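Local coordinates for C2 domain protein (Ramazzottius varieornatus, PDB 7DF2), which binds calcium ions through a C2 domain of a kind found specifically in tardigrades, its wider biological role being unsettled, at residues Phe41-Asn46 and Ala74-Glu79; Arg124-Arg129 and Cys148-Glu153; Lys162-Ser167 and Arg187-Pro192; Gln53-Thr58 and Glu175-Ser180. All coordinates share one frame; numbering follows the deposited sequence. Where two conformers were deposited one is given.

Contact 1 of 4, residues Phe41-Asn46 and Ala74-Glu79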
loop_
_atom_site.group_PDB
_atom_site.type_symbol
_atom_site.label_atom_id
_atom_site.label_comp_id
_atom_site.label_asym_id
_atom_site.label_seq_id
_atom_site.Cartn_x
_atom_site.Cartn_y
_atom_site.Cartn_z
ATOM N N PHE A 41 -13.983 0.204 -12.293
ATOM C CA PHE A 41 -12.643 0.673 -12.591
ATOM C C PHE A 41 -11.628 -0.161 -11.820
ATOM O O PHE A 41 -11.965 -0.895 -10.887
ATOM C CB PHE A 41 -12.479 2.177 -12.291
ATOM C CG PHE A 41 -12.943 2.598 -10.916
ATOM C CD1 PHE A 41 -14.286 2.853 -10.665
ATOM C CD2 PHE A 41 -12.030 2.762 -9.883
ATOM C CE1 PHE A 41 -14.719 3.258 -9.406
ATOM C CE2 PHE A 41 -12.451 3.165 -8.621
ATOM C CZ PHE A 41 -13.796 3.412 -8.379
ATOM N N ARG A 42 -10.382 -0.065 -12.261
ATOM C CA ARG A 42 -9.277 -0.845 -11.728
ATOM C C ARG A 42 -8.269 0.129 -11.151
ATOM O O ARG A 42 -8.048 1.200 -11.718
ATOM C CB ARG A 42 -8.635 -1.695 -12.832
ATOM C CG ARG A 42 -7.413 -2.513 -12.399
ATOM C CD ARG A 42 -7.212 -3.652 -13.409
ATOM N NE ARG A 42 -8.328 -4.593 -13.352
ATOM C CZ ARG A 42 -8.660 -5.425 -14.329
ATOM N NH1 ARG A 42 -9.692 -6.249 -14.176
ATOM N NH2 ARG A 42 -7.956 -5.437 -15.455
ATOM N N ILE A 43 -7.700 -0.220 -9.999
ATOM C CA ILE A 43 -6.664 0.570 -9.348
ATOM C C ILE A 43 -5.392 -0.258 -9.315
ATOM O O ILE A 43 -5.415 -1.403 -8.856
ATOM C CB ILE A 43 -7.062 0.972 -7.915
ATOM C CG1 ILE A 43 -8.387 1.732 -7.921
ATOM C CG2 ILE A 43 -5.953 1.803 -7.247
ATOM C CD1 ILE A 43 -9.541 0.887 -7.483
ATOM N N GLU A 44 -4.291 0.323 -9.785
ATOM C CA GLU A 44 -2.972 -0.291 -9.687
ATOM C C GLU A 44 -2.156 0.480 -8.668
ATOM O O GLU A 44 -2.157 1.717 -8.671
ATOM C CB GLU A 44 -2.258 -0.306 -11.042
ATOM C CG GLU A 44 -3.035 -1.062 -12.111
ATOM C CD GLU A 44 -2.288 -1.124 -13.432
ATOM O OE1 GLU A 44 -1.180 -0.541 -13.535
ATOM O OE2 GLU A 44 -2.815 -1.742 -14.373
ATOM N N MET A 45 -1.488 -0.253 -7.780
ATOM C CA MET A 45 -0.655 0.324 -6.734
ATOM C C MET A 45 0.762 -0.191 -6.917
ATOM O O MET A 45 1.006 -1.400 -6.828
ATOM C CB MET A 45 -1.195 -0.042 -5.355
ATOM C CG MET A 45 -0.266 0.277 -4.185
ATOM S SD MET A 45 -1.072 -0.299 -2.667
ATOM C CE MET A 45 0.248 -0.030 -1.476
ATOM N N ASN A 46 1.685 0.720 -7.202
ATOM C CA ASN A 46 3.088 0.398 -7.434
ATOM C C ASN A 46 3.874 0.815 -6.198
ATOM O O ASN A 46 3.932 2.006 -5.867
ATOM C CB ASN A 46 3.582 1.129 -8.680
ATOM C CG ASN A 46 5.050 0.891 -9.002
ATOM O OD1 ASN A 46 5.732 1.815 -9.462
ATOM N ND2 ASN A 46 5.524 -0.348 -8.857
ATOM N N ALA A 74 1.302 -5.365 1.213
ATOM C CA ALA A 74 0.538 -4.252 0.662
ATOM C C ALA A 74 -0.893 -4.669 0.352
ATOM O O ALA A 74 -1.190 -5.843 0.108
ATOM C CB ALA A 74 1.184 -3.695 -0.616
ATOM N N PHE A 75 -1.780 -3.674 0.349
ATOM C CA PHE A 75 -3.196 -3.898 0.077
ATOM C C PHE A 75 -3.822 -2.601 -0.422
ATOM O O PHE A 75 -3.491 -1.523 0.079
ATOM C CB PHE A 75 -3.901 -4.390 1.348
ATOM C CG PHE A 75 -5.314 -4.869 1.122
ATOM C CD1 PHE A 75 -5.555 -6.157 0.661
ATOM C CD2 PHE A 75 -6.392 -4.037 1.390
ATOM C CE1 PHE A 75 -6.855 -6.608 0.469
ATOM C CE2 PHE A 75 -7.690 -4.482 1.197
ATOM C CZ PHE A 75 -7.916 -5.768 0.732
ATOM N N ILE A 76 -4.719 -2.706 -1.407
ATOM C CA ILE A 76 -5.515 -1.566 -1.859
ATOM C C ILE A 76 -6.842 -1.636 -1.110
ATOM O O ILE A 76 -7.644 -2.548 -1.352
ATOM C CB ILE A 76 -5.739 -1.594 -3.380
ATOM C CG1 ILE A 76 -4.413 -1.495 -4.138
ATOM C CG2 ILE A 76 -6.678 -0.485 -3.793
ATOM C CD1 ILE A 76 -4.512 -1.932 -5.628
ATOM N N ASP A 77 -7.079 -0.681 -0.199
ATOM C CA ASP A 77 -8.244 -0.715 0.695
ATOM C C ASP A 77 -9.354 0.171 0.128
ATOM O O ASP A 77 -9.383 1.383 0.362
ATOM C CB ASP A 77 -7.848 -0.272 2.103
ATOM C CG ASP A 77 -9.007 -0.366 3.096
ATOM O OD1 ASP A 77 -10.112 -0.822 2.702
ATOM O OD2 ASP A 77 -8.800 0.014 4.270
ATOM N N THR A 78 -10.301 -0.444 -0.571
ATOM C CA THR A 78 -11.411 0.295 -1.152
ATOM C C THR A 78 -12.602 0.435 -0.214
ATOM O O THR A 78 -13.579 1.099 -0.581
ATOM C CB THR A 78 -11.878 -0.395 -2.434
ATOM O OG1 THR A 78 -12.216 -1.753 -2.130
ATOM C CG2 THR A 78 -10.766 -0.344 -3.507
ATOM N N GLU A 79 -12.551 -0.166 0.971
ATOM C CA GLU A 79 -13.719 -0.284 1.838
ATOM C C GLU A 79 -13.591 0.447 3.166
ATOM O O GLU A 79 -14.570 1.038 3.633
ATOM C CB GLU A 79 -14.020 -1.765 2.119
ATOM C CG GLU A 79 -14.140 -2.648 0.885
ATOM C CD GLU A 79 -14.424 -4.097 1.250
ATOM O OE1 GLU A 79 -14.707 -4.361 2.436
ATOM O OE2 GLU A 79 -14.366 -4.972 0.362
#
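With chi1 at 169°, Met45 sends CG away from its backbone N and runs on extended through CG and SD, which lays the thioether along Ile76 and brings the methyl CE to 3.9 Å from Ala74 CB. Ile76 sets CG1 beside its own backbone N (chi1 -62°), and the two side chains pass alongside each other with opposite headings, Met45 CB lying 3.7 Å from Ile76 CG1. Beyond it, Ile76 CD1 reaches the main chain opposite, 3.4 Å from Ile43 O. The branches of the isoleucines meet more loosely, Ile43 CG2 standing 4.2 Å from Ile76 CG2. No hydrogen bond crosses; the strand axes pass 8.2 Å apart at 149°, so this is face packing between the two sheets of the C2 beta-sandwich. Strand 41-51 lies between 107-119 and 181-190 in one sheet, while 70-77 runs beside 121-136 in the other, whose Ile126, Met128 and Val130 complete the apolar layer round Ile43, Met45 and Ile76.

Contact 2 of 4, residues Arg124-Arg129 and Cys148-Glu153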
loop_
_atom_site.group_PDB
_atom_site.type_symbol
_atom_site.label_atom_id
_atom_site.label_comp_id
_atom_site.label_asym_id
_atom_site.label_seq_id
_atom_site.Cartn_x
_atom_site.Cartn_y
_atom_site.Cartn_z
ATOM N N ARG A 124 -15.217 7.431 -2.259
ATOM C CA ARG A 124 -14.620 8.757 -2.183
ATOM C C ARG A 124 -13.138 8.729 -1.861
ATOM O O ARG A 124 -12.425 9.660 -2.234
ATOM C CB ARG A 124 -15.335 9.609 -1.125
ATOM C CG ARG A 124 -16.803 9.842 -1.429
ATOM C CD ARG A 124 -17.460 10.718 -0.381
ATOM N NE ARG A 124 -18.916 10.688 -0.495
ATOM C CZ ARG A 124 -19.618 11.492 -1.287
ATOM N NH1 ARG A 124 -20.939 11.393 -1.328
ATOM N NH2 ARG A 124 -18.998 12.393 -2.042
ATOM N N LYS A 125 -12.664 7.684 -1.185
ATOM C CA LYS A 125 -11.267 7.571 -0.783
ATOM C C LYS A 125 -10.850 6.113 -0.865
ATOM O O LYS A 125 -11.565 5.235 -0.375
ATOM C CB LYS A 125 -11.061 8.072 0.654
ATOM C CG LYS A 125 -10.739 9.541 0.770
ATOM C CD LYS A 125 -9.943 9.825 2.027
ATOM C CE LYS A 125 -10.747 9.507 3.262
ATOM N NZ LYS A 125 -10.131 10.135 4.451
ATOM N N ILE A 126 -9.686 5.855 -1.454
ATOM C CA ILE A 126 -9.101 4.520 -1.473
ATOM C C ILE A 126 -7.754 4.597 -0.773
ATOM O O ILE A 126 -6.910 5.427 -1.131
ATOM C CB ILE A 126 -8.942 3.992 -2.909
ATOM C CG1 ILE A 126 -10.317 3.806 -3.557
ATOM C CG2 ILE A 126 -8.159 2.686 -2.934
ATOM C CD1 ILE A 126 -10.251 3.471 -5.030
ATOM N N ALA A 127 -7.552 3.739 0.214
ATOM C CA ALA A 127 -6.343 3.769 1.028
ATOM C C ALA A 127 -5.345 2.750 0.498
ATOM O O ALA A 127 -5.606 1.544 0.536
ATOM C CB ALA A 127 -6.667 3.486 2.488
ATOM N N MET A 128 -4.212 3.233 0.002
ATOM C CA MET A 128 -3.075 2.356 -0.253
ATOM C C MET A 128 -2.424 2.057 1.093
ATOM O O MET A 128 -2.038 2.987 1.809
ATOM C CB MET A 128 -2.092 3.028 -1.206
ATOM C CG MET A 128 -2.665 3.225 -2.602
ATOM S SD MET A 128 -1.454 3.938 -3.728
ATOM C CE MET A 128 -1.455 5.662 -3.261
ATOM N N ARG A 129 -2.357 0.776 1.462
ATOM C CA ARG A 129 -1.858 0.359 2.771
ATOM C C ARG A 129 -0.595 -0.466 2.578
ATOM O O ARG A 129 -0.567 -1.373 1.741
ATOM C CB ARG A 129 -2.902 -0.460 3.543
ATOM C CG ARG A 129 -4.132 0.329 3.967
ATOM C CD ARG A 129 -4.982 -0.504 4.921
ATOM N NE ARG A 129 -6.179 0.220 5.330
ATOM C CZ ARG A 129 -6.252 1.005 6.400
ATOM N NH1 ARG A 129 -5.191 1.177 7.186
ATOM N NH2 ARG A 129 -7.391 1.618 6.687
ATOM N N CYS A 148 -1.755 5.955 2.431
ATOM C CA CYS A 148 -1.815 7.041 1.466
ATOM C C CYS A 148 -3.168 6.949 0.776
ATOM O O CYS A 148 -3.574 5.856 0.370
ATOM C CB CYS A 148 -0.677 6.896 0.454
ATOM S SG CYS A 148 -0.592 8.110 -0.823
ATOM N N HIS A 149 -3.878 8.071 0.650
ATOM C CA HIS A 149 -5.205 8.035 0.053
ATOM C C HIS A 149 -5.211 8.434 -1.416
ATOM O O HIS A 149 -4.544 9.385 -1.824
ATOM C CB HIS A 149 -6.144 8.962 0.823
ATOM C CG HIS A 149 -6.408 8.513 2.224
ATOM N ND1 HIS A 149 -6.931 7.272 2.514
ATOM C CD2 HIS A 149 -6.224 9.136 3.410
ATOM C CE1 HIS A 149 -7.058 7.150 3.824
ATOM N NE2 HIS A 149 -6.638 8.268 4.389
ATOM N N ILE A 150 -5.998 7.714 -2.200
ATOM C CA ILE A 150 -6.339 8.116 -3.556
ATOM C C ILE A 150 -7.705 8.783 -3.497
ATOM O O ILE A 150 -8.650 8.224 -2.925
ATOM C CB ILE A 150 -6.351 6.909 -4.510
ATOM C CG1 ILE A 150 -4.976 6.238 -4.570
ATOM C CG2 ILE A 150 -6.807 7.324 -5.901
ATOM C CD1 ILE A 150 -5.047 4.792 -5.053
ATOM N N THR A 151 -7.805 9.981 -4.068
ATOM C CA THR A 151 -9.071 10.691 -4.193
ATOM C C THR A 151 -9.183 11.227 -5.614
ATOM O O THR A 151 -8.189 11.329 -6.342
ATOM C CB THR A 151 -9.204 11.835 -3.170
ATOM O OG1 THR A 151 -8.172 12.803 -3.393
ATOM C CG2 THR A 151 -9.097 11.301 -1.739
ATOM N N GLY A 152 -10.408 11.573 -6.009
ATOM C CA GLY A 152 -10.716 11.777 -7.409
ATOM C C GLY A 152 -11.003 13.183 -7.886
ATOM O O GLY A 152 -11.480 13.343 -9.014
ATOM N N GLU A 153 -10.732 14.210 -7.079
ATOM C CA GLU A 153 -11.076 15.565 -7.502
ATOM C C GLU A 153 -10.185 16.028 -8.655
ATOM O O GLU A 153 -10.688 16.413 -9.718
ATOM C CB GLU A 153 -11.023 16.519 -6.299
ATOM C CG GLU A 153 -9.641 17.015 -5.867
ATOM C CD GLU A 153 -8.819 15.938 -5.177
ATOM O OE1 GLU A 153 -9.416 14.971 -4.656
ATOM O OE2 GLU A 153 -7.573 16.048 -5.180
HETATM O O HOH W 1 -12.633 11.023 -4.578
#
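The His149 imidazole has the Lys125 chain over one face: CD of Lys125 sits 3.9 Å from the ring centroid and 16° off its normal, a CH-pi contact offset toward the rim. Ile126 O lies at the edge, near the ring plane, and Ala127 CB approaches obliquely, 3.8 Å from His149 ND1. A bend at chi3 (-64°) carries Lys125 on past the ring, and its NZ is hydrogen-bonded to Asn82. Lys125 CG also presses on Thr151 CG2 at 3.5 Å, tighter than usual for two carbons. With an alanine at His149, the Lys125 methylenes would probably lose the ring they lie on, and the chain would be freer to swing. Behind these side chains, the antiparallel hairpin of strands 121-136 and 139-150 is joined by paired backbone bonds at Ile126 with Ile150 and at Met128 with Cys148; Ile150 N gives Ile126 O a nearly straight bond of 2.7 Å. On the opposite face, Met128 crosses Ile150 at about a right angle, and its CE meets Cys148 SG at 3.6 Å. Beyond the strands, one water bridges the two segments, donating to Arg124 O and accepting from Gly152 N. The chemistry is thus divided: Ile126, Met128 and Ile150 face the apolar sandwich interior, with Cys148, the disulfide partner of Cys172, on the same side, whereas Lys125 and His149 form a polar, partly exposed surface.

Contact 3 of 4, residues Lys162-Ser167 and Arg187-Pro192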
loop_
_atom_site.group_PDB
_atom_site.type_symbol
_atom_site.label_atom_id
_atom_site.label_comp_id
_atom_site.label_asym_id
_atom_site.label_seq_id
_atom_site.Cartn_x
_atom_site.Cartn_y
_atom_site.Cartn_z
ATOM N N LYS A 162 -5.172 1.896 -21.531
ATOM C CA LYS A 162 -4.097 2.305 -22.425
ATOM C C LYS A 162 -3.742 3.772 -22.251
ATOM O O LYS A 162 -2.598 4.162 -22.507
ATOM C CB LYS A 162 -4.477 1.999 -23.873
ATOM C CG LYS A 162 -4.358 0.519 -24.204
ATOM C CD LYS A 162 -3.740 0.279 -25.580
ATOM C CE LYS A 162 -2.603 -0.747 -25.513
ATOM N NZ LYS A 162 -1.737 -0.743 -26.735
ATOM N N VAL A 163 -4.689 4.598 -21.805
ATOM C CA VAL A 163 -4.442 6.022 -21.624
ATOM C C VAL A 163 -4.190 6.403 -20.168
ATOM O O VAL A 163 -3.888 7.572 -19.887
ATOM C CB VAL A 163 -5.610 6.852 -22.197
ATOM C CG1 VAL A 163 -5.754 6.596 -23.694
ATOM C CG2 VAL A 163 -6.908 6.530 -21.470
ATOM N N ALA A 164 -4.300 5.457 -19.235
ATOM C CA ALA A 164 -4.154 5.778 -17.821
ATOM C C ALA A 164 -2.699 6.081 -17.485
ATOM O O ALA A 164 -1.803 5.305 -17.827
ATOM C CB ALA A 164 -4.658 4.619 -16.963
ATOM N N GLN A 165 -2.467 7.197 -16.790
ATOM C CA GLN A 165 -1.126 7.662 -16.465
ATOM C C GLN A 165 -0.806 7.367 -15.004
ATOM O O GLN A 165 -1.655 7.545 -14.132
ATOM C CB GLN A 165 -0.989 9.166 -16.713
ATOM C CG GLN A 165 -1.128 9.594 -18.171
ATOM C CD GLN A 165 -0.184 8.847 -19.085
ATOM O OE1 GLN A 165 1.035 8.939 -18.944
ATOM N NE2 GLN A 165 -0.744 8.096 -20.034
ATOM N N TRP A 166 0.427 6.938 -14.749
ATOM C CA TRP A 166 0.896 6.774 -13.379
ATOM C C TRP A 166 0.956 8.121 -12.672
ATOM O O TRP A 166 1.340 9.140 -13.255
ATOM C CB TRP A 166 2.275 6.115 -13.362
ATOM C CG TRP A 166 2.222 4.649 -13.633
ATOM C CD1 TRP A 166 2.545 4.021 -14.804
ATOM C CD2 TRP A 166 1.812 3.618 -12.722
ATOM N NE1 TRP A 166 2.349 2.661 -14.680
ATOM C CE2 TRP A 166 1.896 2.390 -13.414
ATOM C CE3 TRP A 166 1.357 3.617 -11.400
ATOM C CZ2 TRP A 166 1.564 1.171 -12.819
ATOM C CZ3 TRP A 166 1.012 2.399 -10.815
ATOM C CH2 TRP A 166 1.133 1.195 -11.522
ATOM N N SER A 167 0.572 8.124 -11.403
ATOM C CA SER A 167 0.783 9.288 -10.575
ATOM C C SER A 167 2.284 9.528 -10.417
ATOM O O SER A 167 3.099 8.638 -10.679
ATOM C CB SER A 167 0.146 9.084 -9.209
ATOM O OG SER A 167 0.954 8.162 -8.475
ATOM N N ARG A 187 -2.254 4.100 -10.507
ATOM C CA ARG A 187 -3.041 4.336 -11.712
ATOM C C ARG A 187 -4.473 3.907 -11.432
ATOM O O ARG A 187 -4.719 3.023 -10.607
ATOM C CB ARG A 187 -2.514 3.540 -12.933
ATOM C CG ARG A 187 -1.309 4.139 -13.611
ATOM C CD ARG A 187 -1.120 3.658 -15.045
ATOM N NE ARG A 187 -1.279 2.211 -15.190
ATOM C CZ ARG A 187 -1.581 1.611 -16.339
ATOM N NH1 ARG A 187 -1.761 2.337 -17.435
ATOM N NH2 ARG A 187 -1.708 0.290 -16.398
ATOM N N TRP A 188 -5.427 4.516 -12.134
ATOM C CA TRP A 188 -6.761 3.941 -12.109
ATOM C C TRP A 188 -7.509 4.360 -13.363
ATOM O O TRP A 188 -7.276 5.439 -13.917
ATOM C CB TRP A 188 -7.560 4.302 -10.844
ATOM C CG TRP A 188 -7.725 5.759 -10.503
ATOM C CD1 TRP A 188 -7.111 6.838 -11.083
ATOM C CD2 TRP A 188 -8.571 6.279 -9.482
ATOM N NE1 TRP A 188 -7.527 8.003 -10.468
ATOM C CE2 TRP A 188 -8.429 7.681 -9.488
ATOM C CE3 TRP A 188 -9.449 5.695 -8.566
ATOM C CZ2 TRP A 188 -9.129 8.505 -8.608
ATOM C CZ3 TRP A 188 -10.141 6.518 -7.689
ATOM C CH2 TRP A 188 -9.976 7.904 -7.720
ATOM N N TYR A 189 -8.411 3.487 -13.788
ATOM C CA TYR A 189 -9.033 3.629 -15.096
ATOM C C TYR A 189 -10.284 2.775 -15.154
ATOM O O TYR A 189 -10.367 1.710 -14.533
ATOM C CB TYR A 189 -8.076 3.226 -16.226
ATOM C CG TYR A 189 -7.325 1.937 -15.972
ATOM C CD1 TYR A 189 -6.100 1.939 -15.301
ATOM C CD2 TYR A 189 -7.830 0.723 -16.407
ATOM C CE1 TYR A 189 -5.418 0.750 -15.060
ATOM C CE2 TYR A 189 -7.158 -0.458 -16.181
ATOM C CZ TYR A 189 -5.946 -0.439 -15.511
ATOM O OH TYR A 189 -5.300 -1.633 -15.303
ATOM N N ASN A 190 -11.249 3.247 -15.935
ATOM C CA ASN A 190 -12.464 2.487 -16.151
ATOM C C ASN A 190 -12.163 1.219 -16.934
ATOM O O ASN A 190 -11.283 1.188 -17.799
ATOM C CB ASN A 190 -13.487 3.343 -16.893
ATOM C CG ASN A 190 -13.870 4.582 -16.108
ATOM O OD1 ASN A 190 -14.412 4.482 -15.015
ATOM N ND2 ASN A 190 -13.595 5.752 -16.667
ATOM N N ILE A 191 -12.900 0.164 -16.608
ATOM C CA ILE A 191 -12.808 -1.125 -17.282
ATOM C C ILE A 191 -14.230 -1.575 -17.600
ATOM O O ILE A 191 -15.176 -1.158 -16.913
ATOM C CB ILE A 191 -12.076 -2.167 -16.419
ATOM C CG1 ILE A 191 -12.754 -2.295 -15.044
ATOM C CG2 ILE A 191 -10.589 -1.809 -16.311
ATOM C CD1 ILE A 191 -12.290 -3.495 -14.208
ATOM N N PRO A 192 -14.431 -2.406 -18.618
ATOM C CA PRO A 192 -15.781 -2.919 -18.887
ATOM C C PRO A 192 -16.296 -3.720 -17.706
ATOM O O PRO A 192 -15.538 -4.423 -17.036
ATOM C CB PRO A 192 -15.587 -3.805 -20.124
ATOM C CG PRO A 192 -14.323 -3.321 -20.752
ATOM C CD PRO A 192 -13.450 -2.854 -19.625
HETATM O O HOH W 2 -4.422 6.766 -13.833
#
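Arg187 lies obliquely across the Trp166 indole: its CD is centred above the five-membered ring, 3.5 Å from the centroid and 3° off the normal, a CH-pi contact, while CG rests over the same ring system at 3.3 Å from Trp166 CD2. The chain then bends at chi3 (-46°), leaving the guanidinium inclined 31° to the indole and turning NH1 toward the loop. Arg187 NH1 gives Ala164 O a 3.0 Å hydrogen bond; the oxygen is at the edge, in the guanidinium plane, but the donor stands above the carbonyl plane. NH2 forms salt bridges with Glu44 and Glu161, so this buried cation is likely to be well compensated. Ala164 CB packs near Arg187 NH1 and 3.5 Å from Tyr189 CD1, and Tyr189 CE1 lies over one face of the guanidinium, toward its rim. Tyr189 OH is itself hydrogen-bonded to Glu44. A water bridges Gln165 O and Trp188 N, accepting from the latter. Residues 162-167, leading into strand 170-173, run alongside strand 181-190, and Trp166 folds over the outer face of the sheet; the CH-pi contact and the Arg187 to Ala164 bond join this connecting loop to one sheet of the C2-type beta-sandwich.

Contact 4 of 4, residues Gln53-Thr58 and Glu175-Ser180; sequences QGKSHT and EDRASS
Gln53 OE1 is gripped by two side chains of the 175-180 loop: Ser179 OG donates to it at 2.6 Å, tilted from the carbonyl plane, and Arg177 NH2 at 2.9 Å, in that plane. Arg177 NH1 adds a weak bond to the same oxygen. A lysine in place of Gln53 would probably deprive Ser179 and Arg177 of their shared acceptor and bring another positive charge up to the guanidinium. One face of that group already carries Lys55 CD, 3.4 Å from Arg177 NH1; the two cationic ends come close, and one water accepts from both Lys55 NZ and Arg177 NH1. A second water accepts from Arg177 NH2 and bridges to Lys55 O. The bend at chi3 (89°) turns the guanidinium toward Gln53, while Arg177 CG lies 3.3 Å from His57 O. Both segments are connecting loops at the calcium-binding end of the C2 beta-sandwich, and a type I turn from Arg177 to Ser180, closed by Ser180 N to Arg177 O, presents the arginine and Ser179 together. Alongside, His57 ND1 stands 3.2 Å from Asp176 OD2 at an angle too poor for a hydrogen bond; that carboxylate pairs with Lys142. Farther out, Ser56 OG is hydrogen-bonded to Asp141, a calcium ligand.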
loop_
_atom_site.group_PDB
_atom_site.type_symbol
_atom_site.label_atom_id
_atom_site.label_comp_id
_atom_site.label_asym_id
_atom_site.label_seq_id
_atom_site.Cartn_x
_atom_site.Cartn_y
_atom_site.Cartn_z
ATOM N N GLN A 53 15.257 3.594 7.046
ATOM C CA GLN A 53 16.324 4.280 7.775
ATOM C C GLN A 53 17.046 3.353 8.749
ATOM O O GLN A 53 17.737 3.818 9.670
ATOM C CB GLN A 53 15.788 5.513 8.512
ATOM C CG GLN A 53 15.003 6.469 7.621
ATOM C CD GLN A 53 14.647 7.742 8.341
ATOM O OE1 GLN A 53 13.864 7.720 9.288
ATOM N NE2 GLN A 53 15.212 8.869 7.892
ATOM N N GLY A 54 16.896 2.048 8.547
ATOM C CA GLY A 54 17.481 1.053 9.415
ATOM C C GLY A 54 16.836 0.916 10.769
ATOM O O GLY A 54 17.434 0.296 11.651
ATOM N N LYS A 55 15.626 1.448 10.960
ATOM C CA LYS A 55 15.061 1.569 12.295
ATOM C C LYS A 55 13.680 0.938 12.397
ATOM O O LYS A 55 12.884 0.956 11.451
ATOM C CB LYS A 55 14.965 3.035 12.694
ATOM C CG LYS A 55 16.331 3.697 12.856
ATOM C CD LYS A 55 16.187 5.182 13.155
ATOM C CE LYS A 55 17.552 5.859 13.213
ATOM N NZ LYS A 55 17.436 7.289 13.637
ATOM N N SER A 56 13.395 0.429 13.592
ATOM C CA SER A 56 12.069 0.020 14.003
ATOM C C SER A 56 11.244 1.268 14.325
ATOM O O SER A 56 11.773 2.376 14.421
ATOM C CB SER A 56 12.164 -0.871 15.235
ATOM O OG SER A 56 12.836 -2.079 14.943
ATOM N N HIS A 57 9.940 1.079 14.549
ATOM C CA HIS A 57 9.072 2.228 14.799
ATOM C C HIS A 57 9.449 2.974 16.078
ATOM O O HIS A 57 9.088 4.150 16.221
ATOM C CB HIS A 57 7.613 1.786 14.880
ATOM C CG HIS A 57 7.293 0.992 16.104
ATOM N ND1 HIS A 57 6.611 1.522 17.179
ATOM C CD2 HIS A 57 7.568 -0.294 16.428
ATOM C CE1 HIS A 57 6.470 0.591 18.107
ATOM N NE2 HIS A 57 7.041 -0.520 17.675
ATOM N N THR A 58 10.157 2.321 17.008
ATOM C CA THR A 58 10.636 2.984 18.224
ATOM C C THR A 58 11.787 3.941 17.977
ATOM O O THR A 58 12.150 4.694 18.896
ATOM C CB THR A 58 11.125 1.942 19.231
ATOM O OG1 THR A 58 12.156 1.180 18.598
ATOM C CG2 THR A 58 9.988 1.020 19.652
ATOM N N GLU A 175 3.236 5.831 9.966
ATOM C CA GLU A 175 2.307 6.325 10.984
ATOM C C GLU A 175 3.010 6.583 12.313
ATOM O O GLU A 175 2.659 7.537 13.025
ATOM C CB GLU A 175 1.131 5.361 11.175
ATOM C CG GLU A 175 1.380 4.141 12.066
ATOM C CD GLU A 175 0.153 3.224 12.217
ATOM O OE1 GLU A 175 -0.977 3.626 11.860
ATOM O OE2 GLU A 175 0.327 2.085 12.696
ATOM N N ASP A 176 4.007 5.767 12.655
ATOM C CA ASP A 176 4.744 5.900 13.907
ATOM C C ASP A 176 5.983 6.780 13.774
ATOM O O ASP A 176 6.272 7.576 14.672
ATOM C CB ASP A 176 5.163 4.520 14.425
ATOM C CG ASP A 176 4.009 3.729 15.013
ATOM O OD1 ASP A 176 2.901 4.292 15.194
ATOM O OD2 ASP A 176 4.217 2.532 15.298
ATOM N N ARG A 177 6.740 6.641 12.687
ATOM C CA ARG A 177 7.923 7.465 12.411
ATOM C C ARG A 177 7.731 8.086 11.033
ATOM O O ARG A 177 7.984 7.430 10.013
ATOM C CB ARG A 177 9.219 6.656 12.443
ATOM C CG ARG A 177 9.783 6.341 13.805
ATOM C CD ARG A 177 11.107 5.598 13.684
ATOM N NE ARG A 177 12.238 6.524 13.611
ATOM C CZ ARG A 177 12.945 6.767 12.507
ATOM N NH1 ARG A 177 13.944 7.636 12.546
ATOM N NH2 ARG A 177 12.672 6.134 11.374
ATOM N N ALA A 178 7.302 9.351 11.004
ATOM C CA ALA A 178 7.032 10.017 9.734
ATOM C C ALA A 178 8.271 10.139 8.856
ATOM O O ALA A 178 8.128 10.313 7.642
ATOM C CB ALA A 178 6.430 11.402 9.979
ATOM N N SER A 179 9.483 10.048 9.424
ATOM C CA SER A 179 10.676 10.133 8.586
ATOM C C SER A 179 10.945 8.847 7.815
ATOM O O SER A 179 11.753 8.867 6.880
ATOM C CB SER A 179 11.913 10.492 9.413
ATOM O OG SER A 179 12.221 9.465 10.331
ATOM N N SER A 180 10.301 7.743 8.192
ATOM C CA SER A 180 10.301 6.541 7.371
ATOM C C SER A 180 9.246 6.701 6.279
ATOM O O SER A 180 8.103 7.067 6.566
ATOM C CB SER A 180 10.009 5.311 8.237
ATOM O OG SER A 180 10.040 4.128 7.462
HETATM O O HOH W 3 11.674 3.500 10.524
HETATM O O HOH W 4 16.283 8.523 11.339
#

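Contacts 1, 2 and 3 form one continuous body, with contact 4 set apart from it. Contacts 1 and 2, centres about 9 Å apart, meet in the sheet that holds strands 70-77 and 121-136; the Asp77 OD2 to Arg129 NE salt bridge, 2.8 Å, ties them. Contact 3 adjoins contact 1 in the other sheet, where Arg42 N is 2.9 Å from Tyr189 O, and reaches contact 2 across the sandwich, Trp188 CH2 lying 3.7 Å from Ile150 CG2. Its Trp166 side chain is about 10 Å from a bound glucose. Contact 4 is about 32 Å from contact 3, centre to centre, on the opposite side of the chain's centre. There the Ser56 side chain comes within about 5 Å of a calcium ion, whereas contacts 1 to 3 lie away from the metal sites.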